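Glucose-6-phosphate acetyltransferase 1 (Arabidopsis thaliana, PDB 3T90) catalyses the transfer of the acetyl group of acetyl-CoA to the amino group of D-glucosamine 6-phosphate, a step in UDP-N-acetylglucosamine biosynthesis. Local coordinates at the interface of chains A and B. Numbering follows the deposited sequence. Chains: chain A/B, Glucose-6-phosphate acetyltransferase 1.

Contact 1: the interface of chains A and B. Residues chain A 10, 19-20, 23, 37, 44, 53; chain B 76-77.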
loop_
_atom_site.group_PDB
_atom_site.type_symbol
_atom_site.label_atom_id
_atom_site.label_comp_id
_atom_site.label_asym_id
_atom_site.label_seq_id
_atom_site.Cartn_x
_atom_site.Cartn_y
_atom_site.Cartn_z
ATOM N N LEU A 10 -8.241 10.239 -13.557
ATOM C CA LEU A 10 -9.474 10.742 -12.975
ATOM C C LEU A 10 -9.520 12.274 -12.963
ATOM O O LEU A 10 -8.539 12.948 -12.634
ATOM C CB LEU A 10 -9.563 10.203 -11.555
ATOM C CG LEU A 10 -10.853 10.506 -10.768
ATOM C CD1 LEU A 10 -12.054 9.608 -11.354
ATOM C CD2 LEU A 10 -10.614 10.289 -9.296
ATOM N N PHE A 19 -18.297 7.010 -11.998
ATOM C CA PHE A 19 -17.063 6.520 -11.269
ATOM C C PHE A 19 -17.374 5.774 -9.967
ATOM O O PHE A 19 -16.905 4.638 -9.785
ATOM C CB PHE A 19 -16.111 7.686 -11.085
ATOM C CG PHE A 19 -14.870 7.308 -10.332
ATOM C CD1 PHE A 19 -13.896 6.471 -10.895
ATOM C CD2 PHE A 19 -14.694 7.778 -9.065
ATOM C CE1 PHE A 19 -12.746 6.180 -10.170
ATOM C CE2 PHE A 19 -13.544 7.472 -8.332
ATOM C CZ PHE A 19 -12.589 6.659 -8.911
ATOM N N ILE A 20 -18.136 6.363 -9.063
ATOM C CA ILE A 20 -18.421 5.716 -7.805
ATOM C C ILE A 20 -19.293 4.466 -8.060
ATOM O O ILE A 20 -19.016 3.385 -7.498
ATOM C CB ILE A 20 -19.139 6.702 -6.855
ATOM C CG1 ILE A 20 -18.215 7.930 -6.611
ATOM C CG2 ILE A 20 -19.587 5.999 -5.505
ATOM C CD1 ILE A 20 -16.908 7.501 -5.844
ATOM N N LEU A 23 -16.955 1.718 -9.007
ATOM C CA LEU A 23 -16.272 1.170 -7.810
ATOM C C LEU A 23 -17.163 0.187 -7.031
ATOM O O LEU A 23 -16.637 -0.724 -6.408
ATOM C CB LEU A 23 -15.741 2.258 -6.872
ATOM C CG LEU A 23 -14.580 3.075 -7.446
ATOM C CD1 LEU A 23 -14.243 4.300 -6.568
ATOM C CD2 LEU A 23 -13.303 2.183 -7.688
ATOM N N PHE A 37 -16.978 13.673 -2.631
ATOM C CA PHE A 37 -16.189 13.307 -3.805
ATOM C C PHE A 37 -15.125 14.396 -4.004
ATOM O O PHE A 37 -13.921 14.082 -4.147
ATOM C CB PHE A 37 -17.033 13.181 -5.078
ATOM C CG PHE A 37 -16.208 12.862 -6.306
ATOM C CD1 PHE A 37 -15.916 11.565 -6.664
ATOM C CD2 PHE A 37 -15.621 13.890 -6.989
ATOM C CE1 PHE A 37 -15.091 11.348 -7.846
ATOM C CE2 PHE A 37 -14.813 13.687 -8.116
ATOM C CZ PHE A 37 -14.567 12.432 -8.544
ATOM N N ILE A 44 -6.435 13.520 -2.611
ATOM C CA ILE A 44 -5.577 12.620 -3.395
ATOM C C ILE A 44 -4.753 13.404 -4.379
ATOM O O ILE A 44 -3.542 13.120 -4.541
ATOM C CB ILE A 44 -6.445 11.524 -4.063
ATOM C CG1 ILE A 44 -6.931 10.533 -2.988
ATOM C CG2 ILE A 44 -5.579 10.741 -5.174
ATOM C CD1 ILE A 44 -8.026 9.566 -3.521
ATOM N N ILE A 53 -4.853 7.964 -10.115
ATOM C CA ILE A 53 -5.981 7.159 -10.440
ATOM C C ILE A 53 -6.205 7.171 -11.951
ATOM O O ILE A 53 -6.377 8.282 -12.520
ATOM C CB ILE A 53 -7.246 7.632 -9.734
ATOM C CG1 ILE A 53 -6.963 7.675 -8.209
ATOM C CG2 ILE A 53 -8.444 6.718 -10.139
ATOM C CD1 ILE A 53 -8.169 8.077 -7.387
ATOM N N PHE B 76 -11.869 6.277 -2.517
ATOM C CA PHE B 76 -13.249 6.729 -2.684
ATOM C C PHE B 76 -14.233 5.695 -2.209
ATOM O O PHE B 76 -15.295 6.028 -1.690
ATOM C CB PHE B 76 -13.556 7.069 -4.184
ATOM C CG PHE B 76 -12.890 8.323 -4.673
ATOM C CD1 PHE B 76 -13.512 9.567 -4.523
ATOM C CD2 PHE B 76 -11.684 8.275 -5.279
ATOM C CE1 PHE B 76 -12.863 10.706 -4.951
ATOM C CE2 PHE B 76 -11.052 9.431 -5.704
ATOM C CZ PHE B 76 -11.674 10.643 -5.559
ATOM N N LEU B 77 -13.914 4.436 -2.352
ATOM C CA LEU B 77 -14.845 3.387 -1.860
ATOM C C LEU B 77 -14.868 3.370 -0.322
ATOM O O LEU B 77 -14.124 4.063 0.414
ATOM C CB LEU B 77 -14.655 2.051 -2.630
ATOM C CG LEU B 77 -13.289 1.407 -2.434
ATOM C CD1 LEU B 77 -13.077 0.770 -1.025
ATOM C CD2 LEU B 77 -12.991 0.472 -3.524
#
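B:Phe76, its backbone near-helical (phi -95°), stands in the loop between strand 63-74 and helix 77-80 of its chain, and from there its side chain enters a pocket of chain A lined by helix 19-23, helix 34-45, strand 51-58 and A:Leu10. The burial is concentrated on this one residue, which loses 110 Å² of surface to the partner. With CG anti to its own carbonyl carbon (chi1 -72°), the benzyl group leads away from chain B and the ring reaches the pocket wall on several sides. A:Phe19 comes over one face: its CE2 lies 3.6 Å above the plane, displaced toward the rim, and 3.7 Å from CD2 of B:Phe76. The two ring planes stand at 87° with centroids 5.4 Å apart, an edge-to-face pair in which A:Phe19 supplies the edge. That ring is itself backed by A:Leu10 CD1, centred over one of its faces. At the rim of B:Phe76, A:Ile53 CD1 meets CE2 in the ring plane at 3.6 Å, while A:Leu10 CD2, on the A:Phe19 face, and A:Ile44 CD1, on the opposite face, reach the same carbon. A:Phe37 puts its CD1 on the A:Phe19 side, outside the rim and 3.6 Å from CE1 of B:Phe76, and its carbonyl O meets the ring edge at that CE1. Nearer the backbone, CD1 of A:Leu23 packs on CB of B:Phe76 at 3.7 Å, while A:Ile20 brings its CD1 to the same CB at roughly a right angle. This knob-in-pocket arrangement inserts one subunit into the hydrophobic interior of the other and supports the homodimer; it may also help position the probable substrate-binding segment to which B:Phe76 belongs.

Contact 2: the interface of chains A and B. Residues chain A 23, 27-29; chain B 76-78.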
loop_
_atom_site.group_PDB
_atom_site.type_symbol
_atom_site.label_atom_id
_atom_site.label_comp_id
_atom_site.label_asym_id
_atom_site.label_seq_id
_atom_site.Cartn_x
_atom_site.Cartn_y
_atom_site.Cartn_z
ATOM N N LEU A 23 -16.955 1.718 -9.007
ATOM C CA LEU A 23 -16.272 1.170 -7.810
ATOM C C LEU A 23 -17.163 0.187 -7.031
ATOM O O LEU A 23 -16.637 -0.724 -6.408
ATOM C CB LEU A 23 -15.741 2.258 -6.872
ATOM C CG LEU A 23 -14.580 3.075 -7.446
ATOM C CD1 LEU A 23 -14.243 4.300 -6.568
ATOM C CD2 LEU A 23 -13.303 2.183 -7.688
ATOM N N THR A 27 -16.343 -3.159 -4.395
ATOM C CA THR A 27 -16.879 -3.384 -3.032
ATOM C C THR A 27 -17.745 -2.185 -2.653
ATOM O O THR A 27 -17.992 -1.279 -3.479
ATOM C CB THR A 27 -15.756 -3.640 -2.066
ATOM O OG1 THR A 27 -16.319 -4.214 -0.859
ATOM C CG2 THR A 27 -14.955 -2.361 -1.646
ATOM N N VAL A 28 -18.211 -2.185 -1.418
ATOM C CA VAL A 28 -19.139 -1.196 -0.900
ATOM C C VAL A 28 -18.523 0.202 -1.069
ATOM O O VAL A 28 -17.373 0.442 -0.672
ATOM C CB VAL A 28 -19.336 -1.451 0.608
ATOM C CG1 VAL A 28 -20.201 -0.335 1.262
ATOM C CG2 VAL A 28 -19.866 -2.858 0.861
ATOM N N THR A 29 -19.323 1.114 -1.628
ATOM C CA THR A 29 -18.926 2.523 -1.665
ATOM C C THR A 29 -19.684 3.389 -0.698
ATOM O O THR A 29 -19.164 4.441 -0.254
ATOM C CB THR A 29 -19.089 3.194 -3.075
ATOM O OG1 THR A 29 -20.479 3.136 -3.465
ATOM C CG2 THR A 29 -18.305 2.404 -4.158
ATOM N N PHE B 76 -11.869 6.277 -2.517
ATOM C CA PHE B 76 -13.249 6.729 -2.684
ATOM C C PHE B 76 -14.233 5.695 -2.209
ATOM O O PHE B 76 -15.295 6.028 -1.690
ATOM C CB PHE B 76 -13.556 7.069 -4.184
ATOM C CG PHE B 76 -12.890 8.323 -4.673
ATOM C CD1 PHE B 76 -13.512 9.567 -4.523
ATOM C CD2 PHE B 76 -11.684 8.275 -5.279
ATOM C CE1 PHE B 76 -12.863 10.706 -4.951
ATOM C CE2 PHE B 76 -11.052 9.431 -5.704
ATOM C CZ PHE B 76 -11.674 10.643 -5.559
ATOM N N LEU B 77 -13.914 4.436 -2.352
ATOM C CA LEU B 77 -14.845 3.387 -1.860
ATOM C C LEU B 77 -14.868 3.370 -0.322
ATOM O O LEU B 77 -14.124 4.063 0.414
ATOM C CB LEU B 77 -14.655 2.051 -2.630
ATOM C CG LEU B 77 -13.289 1.407 -2.434
ATOM C CD1 LEU B 77 -13.077 0.770 -1.025
ATOM C CD2 LEU B 77 -12.991 0.472 -3.524
ATOM N N ARG B 78 -15.842 2.626 0.251
ATOM C CA ARG B 78 -15.977 2.603 1.688
ATOM C C ARG B 78 -16.246 4.012 2.268
ATOM O O ARG B 78 -15.740 4.406 3.266
ATOM C CB ARG B 78 -14.809 1.842 2.418
ATOM C CG ARG B 78 -14.936 0.305 2.285
ATOM C CD ARG B 78 -15.916 -0.125 3.432
ATOM N NE ARG B 78 -15.839 -1.560 3.772
ATOM C CZ ARG B 78 -15.960 -2.000 5.006
ATOM N NH1 ARG B 78 -16.199 -1.096 6.042
ATOM N NH2 ARG B 78 -15.895 -3.336 5.222
#
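A segment that probably binds the substrate, at the start of helix 77-80 of chain B, here meets the loop after helix 19-23 of chain A, where A:Thr27 probably contributes to the same kind of site. A backbone hydrogen bond runs from the amide N of B:Arg78 to the carbonyl O of A:Val28, 2.8 Å long and 149° at the hydrogen. Beside this bond, B:Leu77 is the main apolar element, with 60 Å² hidden by chain A. Its CG lies between the backbone N and the carbonyl carbon (chi1 64°), which swings the forked end toward A:Thr27. There CG2 of A:Thr27 meets both branches, at 3.7 Å from CD1 and 3.9 Å from CD2 of B:Leu77, the two side chains crossing nearly perpendicularly. The threonine thus turns its methyl to the leucine. Closer to the main chain, CB of B:Leu77 lies against A:Thr29, whose CG2 is 4.0 Å away. Because residues of both chains belong to segments that probably bind substrate, the dimer may shape the glucosamine 6-phosphate site. In B:Arg78 the first side-chain bond sets CG anti to the carbonyl carbon and beside the backbone N, the same N that bonds across, and this CG passes 3.8 Å from the O of A:Val28.

Contacts 1 and 2 are neighbouring parts of one interface, the centres of their C-alpha atoms about 8 Å apart, and they share A:Leu23, B:Phe76 and B:Leu77. B:Phe76 and B:Leu77 are common to both, and the chain continues into contact 2 with B:Arg78: contact 1 is mainly hydrocarbon packing around one ring, whereas contact 2 adds a backbone hydrogen bond. A:Leu23, at the end of helix 19-23, borders both patches. Two-fold symmetry repeats the pair with the chains exchanged, so each subunit both gives and receives this segment, which plausibly couples dimer formation to the arrangement of the two substrate sites.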